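Local coordinates for sensor protein (Bacteroides thetaiotaomicron, PDB 2X7X), which binds beta-D-fructose in its periplasmic domain, the part present here, and probably relays the signal as a hybrid two-component histidine kinase that regulates transcription, at residues A[217-222]-A[241-246]; A[38-43]-A[56-61]; A[161-166]-A[184-189]. One frame throughout, in Å; residues are numbered along the deposited sequence.

The three contacts sample both lobes of a periplasmic binding protein fold, each lobe built on its own beta sheet. From the N terminus, contact 2 comes first: the chain leaves strand 38-43, at one edge of the parallel sheet, and helix 48-60 folds back beside it, closing a short loop. Contact 3 repeats the strand-then-helix theme in the other lobe, where strand 159-167 is an outermost strand of the mixed sheet and meets the end of helix 172-185. Contact 1 then joins two inner strands of that same sheet, its centre about 20 Å from that of contact 3. The loops follow in series, neither nested nor crossed, and contact 1 alone reaches the fructose.

Contact 1 of 3, residues A[217-222]-A[241-246]; sequences IFVGID and ATFIYP. With FRU (beta-D-fructofuranose), chain E.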
loop_
_atom_site.group_PDB
_atom_site.type_symbol
_atom_site.label_atom_id
_atom_site.label_comp_id
_atom_site.label_asym_id
_atom_site.label_seq_id
_atom_site.Cartn_x
_atom_site.Cartn_y
_atom_site.Cartn_z
ATOM N N ILE A 217 -18.664 -17.845 1.185
ATOM C CA ILE A 217 -17.572 -16.880 1.206
ATOM C C ILE A 217 -16.740 -17.079 2.468
ATOM O O ILE A 217 -17.239 -17.625 3.468
ATOM C CB ILE A 217 -18.092 -15.428 1.181
ATOM C CG1 ILE A 217 -18.978 -15.152 2.406
ATOM C CG2 ILE A 217 -18.773 -15.105 -0.183
ATOM C CD1 ILE A 217 -19.074 -13.698 2.746
ATOM N N PHE A 218 -15.481 -16.638 2.420
ATOM C CA PHE A 218 -14.563 -16.765 3.554
ATOM C C PHE A 218 -14.045 -15.406 3.997
ATOM O O PHE A 218 -13.506 -14.640 3.187
ATOM C CB PHE A 218 -13.394 -17.710 3.227
ATOM C CG PHE A 218 -13.820 -19.134 2.993
ATOM C CD1 PHE A 218 -13.745 -20.080 4.025
ATOM C CD2 PHE A 218 -14.341 -19.533 1.751
ATOM C CE1 PHE A 218 -14.176 -21.409 3.810
ATOM C CE2 PHE A 218 -14.765 -20.851 1.536
ATOM C CZ PHE A 218 -14.686 -21.782 2.556
ATOM N N VAL A 219 -14.218 -15.109 5.287
ATOM C CA VAL A 219 -13.721 -13.850 5.854
ATOM C C VAL A 219 -12.790 -14.094 7.033
ATOM O O VAL A 219 -13.090 -14.898 7.914
ATOM C CB VAL A 219 -14.869 -12.883 6.241
ATOM C CG1 VAL A 219 -14.303 -11.549 6.643
ATOM C CG2 VAL A 219 -15.843 -12.706 5.068
ATOM N N GLY A 220 -11.646 -13.417 7.026
ATOM C CA GLY A 220 -10.653 -13.573 8.086
ATOM C C GLY A 220 -10.218 -12.230 8.634
ATOM O O GLY A 220 -10.752 -11.193 8.238
ATOM N N ILE A 221 -9.265 -12.242 9.560
ATOM C CA ILE A 221 -8.742 -11.010 10.146
ATOM C C ILE A 221 -7.224 -11.112 10.188
ATOM O O ILE A 221 -6.690 -12.196 10.403
ATOM C CB ILE A 221 -9.296 -10.766 11.566
ATOM C CG1 ILE A 221 -10.824 -10.677 11.544
ATOM C CG2 ILE A 221 -8.737 -9.474 12.150
ATOM C CD1 ILE A 221 -11.497 -10.788 12.901
ATOM N N ASP A 222 -6.552 -9.985 9.934
ATOM C CA ASP A 222 -5.105 -9.792 10.131
ATOM C C ASP A 222 -4.542 -9.037 8.941
ATOM O O ASP A 222 -3.916 -7.982 9.110
ATOM C CB ASP A 222 -4.328 -11.095 10.352
ATOM C CG ASP A 222 -4.347 -11.572 11.804
ATOM O OD1 ASP A 222 -4.658 -10.794 12.727
ATOM O OD2 ASP A 222 -4.049 -12.763 12.022
ATOM N N ALA A 241 -12.514 -11.736 1.876
ATOM C CA ALA A 241 -12.185 -10.503 2.578
ATOM C C ALA A 241 -11.384 -10.805 3.833
ATOM O O ALA A 241 -11.486 -11.889 4.409
ATOM C CB ALA A 241 -13.460 -9.705 2.930
ATOM N N THR A 242 -10.582 -9.839 4.246
ATOM C CA THR A 242 -9.928 -9.889 5.542
ATOM C C THR A 242 -9.716 -8.469 6.060
ATOM O O THR A 242 -9.712 -7.519 5.286
ATOM C CB THR A 242 -8.621 -10.716 5.514
ATOM O OG1 THR A 242 -8.101 -10.826 6.845
ATOM C CG2 THR A 242 -7.577 -10.084 4.575
ATOM N N PHE A 243 -9.586 -8.323 7.371
ATOM C CA PHE A 243 -9.482 -6.996 7.980
ATOM C C PHE A 243 -8.110 -6.772 8.546
ATOM O O PHE A 243 -7.531 -7.680 9.148
ATOM C CB PHE A 243 -10.564 -6.803 9.046
ATOM C CG PHE A 243 -11.917 -6.601 8.464
ATOM C CD1 PHE A 243 -12.413 -5.317 8.271
ATOM C CD2 PHE A 243 -12.668 -7.696 8.032
ATOM C CE1 PHE A 243 -13.667 -5.125 7.698
ATOM C CE2 PHE A 243 -13.907 -7.530 7.456
ATOM C CZ PHE A 243 -14.422 -6.246 7.292
ATOM N N ILE A 244 -7.575 -5.579 8.317
ATOM C CA ILE A 244 -6.256 -5.222 8.809
ATOM C C ILE A 244 -6.249 -5.249 10.324
ATOM O O ILE A 244 -6.996 -4.510 10.963
ATOM C CB ILE A 244 -5.819 -3.828 8.308
ATOM C CG1 ILE A 244 -5.505 -3.890 6.803
ATOM C CG2 ILE A 244 -4.624 -3.302 9.125
ATOM C CD1 ILE A 244 -4.937 -2.603 6.229
ATOM N N TYR A 245 -5.446 -6.135 10.898
ATOM C CA TYR A 245 -5.178 -6.088 12.327
ATOM C C TYR A 245 -3.734 -5.646 12.502
ATOM O O TYR A 245 -2.801 -6.459 12.373
ATOM C CB TYR A 245 -5.455 -7.426 13.012
ATOM C CG TYR A 245 -5.487 -7.312 14.523
ATOM C CD1 TYR A 245 -6.382 -6.432 15.156
ATOM C CD2 TYR A 245 -4.630 -8.062 15.319
ATOM C CE1 TYR A 245 -6.425 -6.310 16.551
ATOM C CE2 TYR A 245 -4.665 -7.951 16.711
ATOM C CZ TYR A 245 -5.567 -7.073 17.319
ATOM O OH TYR A 245 -5.626 -6.949 18.694
ATOM N N PRO A 246 -3.539 -4.349 12.760
ATOM C CA PRO A 246 -2.210 -3.733 12.622
ATOM C C PRO A 246 -1.262 -4.078 13.757
ATOM O O PRO A 246 -1.660 -4.127 14.926
ATOM C CB PRO A 246 -2.506 -2.230 12.598
ATOM C CG PRO A 246 -3.798 -2.080 13.368
ATOM C CD PRO A 246 -4.572 -3.378 13.167
HETATM C C1 FRU E . -1.244 -13.365 16.356
HETATM C C2 FRU E . -2.748 -13.564 16.419
HETATM C C3 FRU E . -3.463 -12.929 15.229
HETATM C C4 FRU E . -4.718 -12.371 15.872
HETATM C C5 FRU E . -4.166 -11.867 17.198
HETATM C C6 FRU E . -5.194 -11.723 18.320
HETATM O O1 FRU E . -0.604 -14.257 17.264
HETATM O O2 FRU E . -3.016 -14.966 16.531
HETATM O O3 FRU E . -3.715 -13.859 14.165
HETATM O O4 FRU E . -5.337 -11.346 15.087
HETATM O O5 FRU E . -3.241 -12.892 17.572
HETATM O O6 FRU E . -4.568 -11.123 19.471
HETATM O O HOH W 1 -1.416 -6.599 9.403
#
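Phe218 O and Ala241 N begin the pairing of two parallel strands with a weak hydrogen bond of 3.3 Å. The strands belong to a beta-alpha-beta crossover through helix 230-235, inside the mixed sheet of a periplasmic binding protein lobe. Val219 comes next. Its CG1, anti to the backbone N (chi1 -173°), lies beside the Ala241 methyl and 4.1 Å from Phe243 CE2, at the edge of that ring. Gly220 is gripped from both ends: its N donates to Ala241 O at 3.0 Å, and its O accepts from Phe243 N at 3.2 Å. Thr242 OG1, also close to Gly220, is hydrogen-bonded to Asp197. Ile221 returns to the face of Val219 and Phe243, where its CG2 rests against Tyr245 CB at 4.0 Å. At Asp222 the backbone is again held twice, N to Phe243 O and O from Tyr245 N at 3.0 Å, while a water donates to both Asp222 O and Tyr245 O. This anchoring probably helps to position the carboxylate in the fructose pocket. Tyr245 is a second pocket residue, its OH bonded to Asp94, another fructose-binding residue, and its ring in a cation-pi contact with Arg146. Fructose O3 donates to Asp222 OD2 in a bond modelled very short; O4 donates to Asp222 OD1 at 2.5 Å and lies 3.4 Å from Tyr245 CD2.

Contact 2 of 3, residues A[38-43]-A[56-61]; sequences SVEIRS and HYFMDE
Glu40 and Arg42 meet Tyr57, Phe58 and Glu61 in a mixed polar and aromatic surface contact, where helix 48-60 folds back over strand 38-43, an edge strand of the parallel sheet within this chain. The two short segments run roughly antiparallel, at 156°, with their axes 11.0 Å apart, so long side chains must bridge the gap. Arg42 does so with a chain bent at chi3 (69°), which turns NE out of the line of the methylenes. Its CD packs on Phe58 CZ at 3.5 Å, and its guanidinium lies flat over one face of Tyr57 in a cation-pi stack, with Arg42 CZ 4.3 Å from the ring centroid and the planes only 10° apart. NH1 sits toward the ring's rim, near Tyr57 CE1. Glu40 reaches out in an extended chain past the edge of the Phe58 ring, with Glu40 CD 3.8 Å from Phe58 CE1. Beyond it, the carboxylates of Glu40 and Glu61 point tip to tip. The chemistry thus differs between the arginine and the two acids: Arg42 has its charge answered by the Tyr57 ring and by a salt bridge from NE to Asp54, whereas two glutamates placed so near each other may make it harder for both to be ionised.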
loop_
_atom_site.group_PDB
_atom_site.type_symbol
_atom_site.label_atom_id
_atom_site.label_comp_id
_atom_site.label_asym_id
_atom_site.label_seq_id
_atom_site.Cartn_x
_atom_site.Cartn_y
_atom_site.Cartn_z
ATOM N N SER A 38 17.989 -1.739 25.158
ATOM C CA SER A 38 18.044 -3.165 24.883
ATOM C C SER A 38 16.634 -3.764 24.975
ATOM O O SER A 38 15.927 -3.573 25.973
ATOM C CB SER A 38 18.997 -3.848 25.871
ATOM O OG SER A 38 18.793 -5.248 25.923
ATOM N N VAL A 39 16.227 -4.471 23.923
ATOM C CA VAL A 39 14.929 -5.140 23.905
ATOM C C VAL A 39 15.107 -6.652 23.892
ATOM O O VAL A 39 15.798 -7.210 23.035
ATOM C CB VAL A 39 14.054 -4.710 22.703
ATOM C CG1 VAL A 39 12.713 -5.414 22.753
ATOM C CG2 VAL A 39 13.855 -3.201 22.684
ATOM N N GLU A 40 14.472 -7.297 24.858
ATOM C CA GLU A 40 14.472 -8.738 24.972
ATOM C C GLU A 40 13.041 -9.233 24.755
ATOM O O GLU A 40 12.089 -8.612 25.237
ATOM C CB GLU A 40 14.956 -9.102 26.364
ATOM C CG GLU A 40 15.215 -10.567 26.602
ATOM C CD GLU A 40 15.772 -10.815 27.987
ATOM O OE1 GLU A 40 16.099 -9.823 28.697
ATOM O OE2 GLU A 40 15.877 -12.005 28.360
ATOM N N ILE A 41 12.888 -10.339 24.025
ATOM C CA ILE A 41 11.561 -10.823 23.614
ATOM C C ILE A 41 11.430 -12.323 23.811
ATOM O O ILE A 41 12.305 -13.076 23.390
ATOM C CB ILE A 41 11.250 -10.482 22.128
ATOM C CG1 ILE A 41 11.332 -8.974 21.884
ATOM C CG2 ILE A 41 9.874 -11.001 21.737
ATOM C CD1 ILE A 41 11.205 -8.578 20.439
ATOM N N ARG A 42 10.327 -12.740 24.434
ATOM C CA ARG A 42 10.035 -14.164 24.692
ATOM C C ARG A 42 8.610 -14.532 24.272
ATOM O O ARG A 42 7.678 -13.738 24.442
ATOM C CB ARG A 42 10.212 -14.490 26.181
ATOM C CG ARG A 42 11.605 -14.193 26.736
ATOM C CD ARG A 42 11.639 -14.190 28.265
ATOM N NE ARG A 42 11.445 -15.520 28.852
ATOM C CZ ARG A 42 12.404 -16.434 28.997
ATOM N NH1 ARG A 42 13.648 -16.176 28.591
ATOM N NH2 ARG A 42 12.115 -17.611 29.546
ATOM N N SER A 43 8.443 -15.733 23.732
ATOM C CA SER A 43 7.128 -16.226 23.356
ATOM C C SER A 43 6.629 -17.209 24.404
ATOM O O SER A 43 7.399 -17.987 24.952
ATOM C CB SER A 43 7.161 -16.889 21.967
ATOM O OG SER A 43 5.987 -17.667 21.730
ATOM N N HIS A 56 7.586 -13.215 35.317
ATOM C CA HIS A 56 8.435 -13.360 36.508
ATOM C C HIS A 56 9.917 -13.180 36.175
ATOM O O HIS A 56 10.635 -12.504 36.916
ATOM C CB HIS A 56 8.187 -14.688 37.240
ATOM C CG HIS A 56 6.850 -14.771 37.914
ATOM N ND1 HIS A 56 6.199 -15.968 38.132
ATOM C CD2 HIS A 56 6.035 -13.806 38.406
ATOM C CE1 HIS A 56 5.045 -15.739 38.739
ATOM N NE2 HIS A 56 4.922 -14.434 38.915
ATOM N N TYR A 57 10.352 -13.762 35.053
ATOM C CA TYR A 57 11.714 -13.602 34.535
ATOM C C TYR A 57 12.092 -12.132 34.316
ATOM O O TYR A 57 13.166 -11.683 34.728
ATOM C CB TYR A 57 11.872 -14.387 33.228
ATOM C CG TYR A 57 13.220 -14.242 32.549
ATOM C CD1 TYR A 57 14.150 -15.286 32.568
ATOM C CD2 TYR A 57 13.560 -13.066 31.872
ATOM C CE1 TYR A 57 15.394 -15.157 31.939
ATOM C CE2 TYR A 57 14.797 -12.923 31.248
ATOM C CZ TYR A 57 15.707 -13.968 31.284
ATOM O OH TYR A 57 16.926 -13.811 30.655
ATOM N N PHE A 58 11.208 -11.393 33.654
ATOM C CA PHE A 58 11.449 -9.984 33.377
ATOM C C PHE A 58 11.439 -9.141 34.656
ATOM O O PHE A 58 12.102 -8.101 34.733
ATOM C CB PHE A 58 10.438 -9.457 32.352
ATOM C CG PHE A 58 10.719 -9.894 30.923
ATOM C CD1 PHE A 58 11.975 -9.693 30.344
ATOM C CD2 PHE A 58 9.715 -10.473 30.146
ATOM C CE1 PHE A 58 12.228 -10.088 29.022
ATOM C CE2 PHE A 58 9.955 -10.866 28.831
ATOM C CZ PHE A 58 11.210 -10.672 28.265
ATOM N N MET A 59 10.692 -9.601 35.656
ATOM C CA MET A 59 10.659 -8.955 36.969
ATOM C C MET A 59 11.939 -9.207 37.776
ATOM O O MET A 59 12.440 -8.301 38.441
ATOM C CB MET A 59 9.441 -9.423 37.758
ATOM C CG MET A 59 8.186 -8.605 37.516
ATOM S SD MET A 59 6.681 -9.384 38.145
ATOM C CE MET A 59 7.307 -10.427 39.476
ATOM N N ASP A 60 12.454 -10.436 37.717
ATOM C CA ASP A 60 13.731 -10.782 38.347
ATOM C C ASP A 60 14.861 -9.945 37.753
ATOM O O ASP A 60 15.620 -9.319 38.486
ATOM C CB ASP A 60 14.043 -12.278 38.193
ATOM C CG ASP A 60 13.095 -13.172 38.995
ATOM O OD1 ASP A 60 12.306 -12.655 39.820
ATOM O OD2 ASP A 60 13.143 -14.410 38.796
ATOM N N GLU A 61 14.952 -9.912 36.428
ATOM C CA GLU A 61 15.973 -9.118 35.753
ATOM C C GLU A 61 15.784 -7.621 35.949
ATOM O O GLU A 61 16.593 -6.827 35.472
ATOM C CB GLU A 61 15.987 -9.423 34.265
ATOM C CG GLU A 61 16.803 -10.636 33.892
ATOM C CD GLU A 61 17.267 -10.589 32.445
ATOM O OE1 GLU A 61 16.686 -9.806 31.650
ATOM O OE2 GLU A 61 18.218 -11.333 32.105
#

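Contact 3 of 3, residues A[161-166]-A[184-189]; sequences KLIDKA and RRHPKI
Ile163 and His186 are brought together by their first torsions: chi1 of 67° sets Ile163 CG1 between its own backbone N and carbonyl carbon, and chi1 of -58° sets His186 CG anti to its carbonyl carbon. The isoleucine chain then runs on to CD1, which lies over one face of the imidazole in a CH-pi contact, 3.9 Å from the ring centroid and offset toward the CG side of the rim. Arg185 CB covers part of the opposite face. The same Ile163 methyl also touches Ile189 CG1 at 4.3 Å.

A polar cluster forms at the ring's far edge. His186 NE2 donates to Asp164 OD2 at 2.9 Å, the oxygen lying in the ring plane while the carboxylate plane stands nearly upright to it, at 87°. Arg185 brings its guanidinium to this same oxygen in a salt bridge, with NH1 3.1 Å from OD2 and a weaker bond from NH2. NH2 is also bonded to Ser181 OG. The other carboxylate oxygen has different company: a water donates to Asp164 OD1 at 2.7 Å and weakly accepts from Arg185 NH2, and the Lys165 N donates weakly to OD1.

In the fold, the contact ties strand 159-167, outermost in the mixed sheet within this chain, to the close of helix 172-185, where His186 is the first residue to leave helical geometry. It lies away from the sugar pocket. Two donors converging on OD2 should favour an ionised Asp164, and the bond from NE2 implies a proton on that nitrogen; the nearby carboxylate could also make a doubly protonated His186 easier to form.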
loop_
_atom_site.group_PDB
_atom_site.type_symbol
_atom_site.label_atom_id
_atom_site.label_comp_id
_atom_site.label_asym_id
_atom_site.label_seq_id
_atom_site.Cartn_x
_atom_site.Cartn_y
_atom_site.Cartn_z
ATOM N N LYS A 161 -28.116 -15.730 9.945
ATOM C CA LYS A 161 -28.134 -16.570 11.135
ATOM C C LYS A 161 -26.804 -17.248 11.426
ATOM O O LYS A 161 -26.228 -17.902 10.573
ATOM C CB LYS A 161 -29.216 -17.631 11.015
ATOM C CG LYS A 161 -30.602 -17.055 10.729
ATOM C CD LYS A 161 -31.611 -18.148 10.442
ATOM C CE LYS A 161 -32.950 -17.554 10.019
ATOM N NZ LYS A 161 -33.581 -18.343 8.882
ATOM N N LEU A 162 -26.327 -17.086 12.652
ATOM C CA LEU A 162 -25.224 -17.870 13.132
ATOM C C LEU A 162 -25.735 -19.266 13.519
ATOM O O LEU A 162 -26.447 -19.419 14.517
ATOM C CB LEU A 162 -24.540 -17.171 14.310
ATOM C CG LEU A 162 -23.298 -17.890 14.847
ATOM C CD1 LEU A 162 -22.217 -18.025 13.765
ATOM C CD2 LEU A 162 -22.750 -17.189 16.073
ATOM N N ILE A 163 -25.372 -20.276 12.724
ATOM C CA ILE A 163 -25.848 -21.650 12.940
ATOM C C ILE A 163 -24.829 -22.584 13.612
ATOM O O ILE A 163 -25.170 -23.715 13.976
ATOM C CB ILE A 163 -26.357 -22.314 11.620
ATOM C CG1 ILE A 163 -25.200 -22.536 10.625
ATOM C CG2 ILE A 163 -27.476 -21.504 11.006
ATOM C CD1 ILE A 163 -25.486 -23.585 9.553
ATOM N N ASP A 164 -23.584 -22.130 13.756
ATOM C CA ASP A 164 -22.546 -22.926 14.442
ATOM C C ASP A 164 -21.306 -22.102 14.792
ATOM O O ASP A 164 -20.944 -21.164 14.075
ATOM C CB ASP A 164 -22.141 -24.161 13.617
ATOM C CG ASP A 164 -21.763 -25.358 14.495
ATOM O OD1 ASP A 164 -21.187 -25.159 15.592
ATOM O OD2 ASP A 164 -22.050 -26.510 14.078
ATOM N N LYS A 165 -20.662 -22.480 15.894
ATOM C CA LYS A 165 -19.505 -21.764 16.430
ATOM C C LYS A 165 -18.554 -22.734 17.136
ATOM O O LYS A 165 -18.985 -23.651 17.832
ATOM C CB LYS A 165 -19.972 -20.687 17.408
ATOM C CG LYS A 165 -18.868 -19.859 18.044
ATOM C CD LYS A 165 -19.446 -18.689 18.850
ATOM C CE LYS A 165 -20.242 -19.148 20.064
ATOM N NZ LYS A 165 -19.340 -19.469 21.184
ATOM N N ALA A 166 -17.258 -22.538 16.954
ATOM C CA ALA A 166 -16.287 -23.379 17.613
ATOM C C ALA A 166 -15.049 -22.558 17.867
ATOM O O ALA A 166 -14.794 -21.581 17.155
ATOM C CB ALA A 166 -15.964 -24.592 16.759
ATOM N N ARG A 184 -20.299 -31.566 7.703
ATOM C CA ARG A 184 -20.997 -32.820 7.894
ATOM C C ARG A 184 -22.415 -32.591 8.452
ATOM O O ARG A 184 -23.369 -33.262 8.031
ATOM C CB ARG A 184 -20.185 -33.677 8.852
ATOM C CG ARG A 184 -20.424 -35.187 8.797
ATOM C CD ARG A 184 -19.574 -35.910 9.872
ATOM N NE ARG A 184 -18.136 -35.568 9.786
ATOM C CZ ARG A 184 -17.400 -35.013 10.763
ATOM N NH1 ARG A 184 -17.939 -34.733 11.949
ATOM N NH2 ARG A 184 -16.110 -34.752 10.552
ATOM N N ARG A 185 -22.547 -31.628 9.367
ATOM C CA ARG A 185 -23.799 -31.405 10.111
ATOM C C ARG A 185 -24.704 -30.314 9.533
ATOM O O ARG A 185 -25.843 -30.157 9.965
ATOM C CB ARG A 185 -23.505 -31.140 11.607
ATOM C CG ARG A 185 -22.924 -32.371 12.334
ATOM C CD ARG A 185 -22.734 -32.186 13.828
ATOM N NE ARG A 185 -21.604 -31.314 14.097
ATOM C CZ ARG A 185 -21.717 -30.025 14.408
ATOM N NH1 ARG A 185 -22.919 -29.466 14.504
ATOM N NH2 ARG A 185 -20.624 -29.295 14.622
ATOM N N HIS A 186 -24.191 -29.565 8.563
ATOM C CA HIS A 186 -24.919 -28.431 8.002
ATOM C C HIS A 186 -24.808 -28.386 6.471
ATOM O O HIS A 186 -23.779 -27.956 5.935
ATOM C CB HIS A 186 -24.428 -27.108 8.623
ATOM C CG HIS A 186 -24.551 -27.054 10.115
ATOM N ND1 HIS A 186 -25.771 -27.046 10.763
ATOM C CD2 HIS A 186 -23.610 -27.011 11.086
ATOM C CE1 HIS A 186 -25.573 -26.998 12.070
ATOM N NE2 HIS A 186 -24.271 -26.977 12.292
ATOM N N PRO A 187 -25.864 -28.836 5.760
ATOM C CA PRO A 187 -25.868 -28.837 4.276
ATOM C C PRO A 187 -25.869 -27.446 3.629
ATOM O O PRO A 187 -25.445 -27.302 2.484
ATOM C CB PRO A 187 -27.163 -29.581 3.921
ATOM C CG PRO A 187 -28.030 -29.456 5.135
ATOM C CD PRO A 187 -27.074 -29.479 6.309
ATOM N N LYS A 188 -26.355 -26.439 4.346
ATOM C CA LYS A 188 -26.399 -25.096 3.801
ATOM C C LYS A 188 -25.557 -24.142 4.656
ATOM O O LYS A 188 -25.975 -23.733 5.752
ATOM C CB LYS A 188 -27.844 -24.599 3.662
ATOM C CG LYS A 188 -28.019 -23.553 2.561
ATOM C CD LYS A 188 -29.108 -22.505 2.894
ATOM C CE LYS A 188 -29.200 -21.417 1.785
ATOM N NZ LYS A 188 -29.433 -20.036 2.341
ATOM N N ILE A 189 -24.363 -23.823 4.155
ATOM C CA ILE A 189 -23.499 -22.819 4.753
ATOM C C ILE A 189 -23.118 -21.755 3.706
ATOM O O ILE A 189 -22.548 -22.061 2.663
ATOM C CB ILE A 189 -22.221 -23.453 5.396
ATOM C CG1 ILE A 189 -22.597 -24.480 6.482
ATOM C CG2 ILE A 189 -21.318 -22.363 5.984
ATOM C CD1 ILE A 189 -21.434 -25.394 6.909
HETATM O O HOH W 2 -19.593 -26.929 16.787
#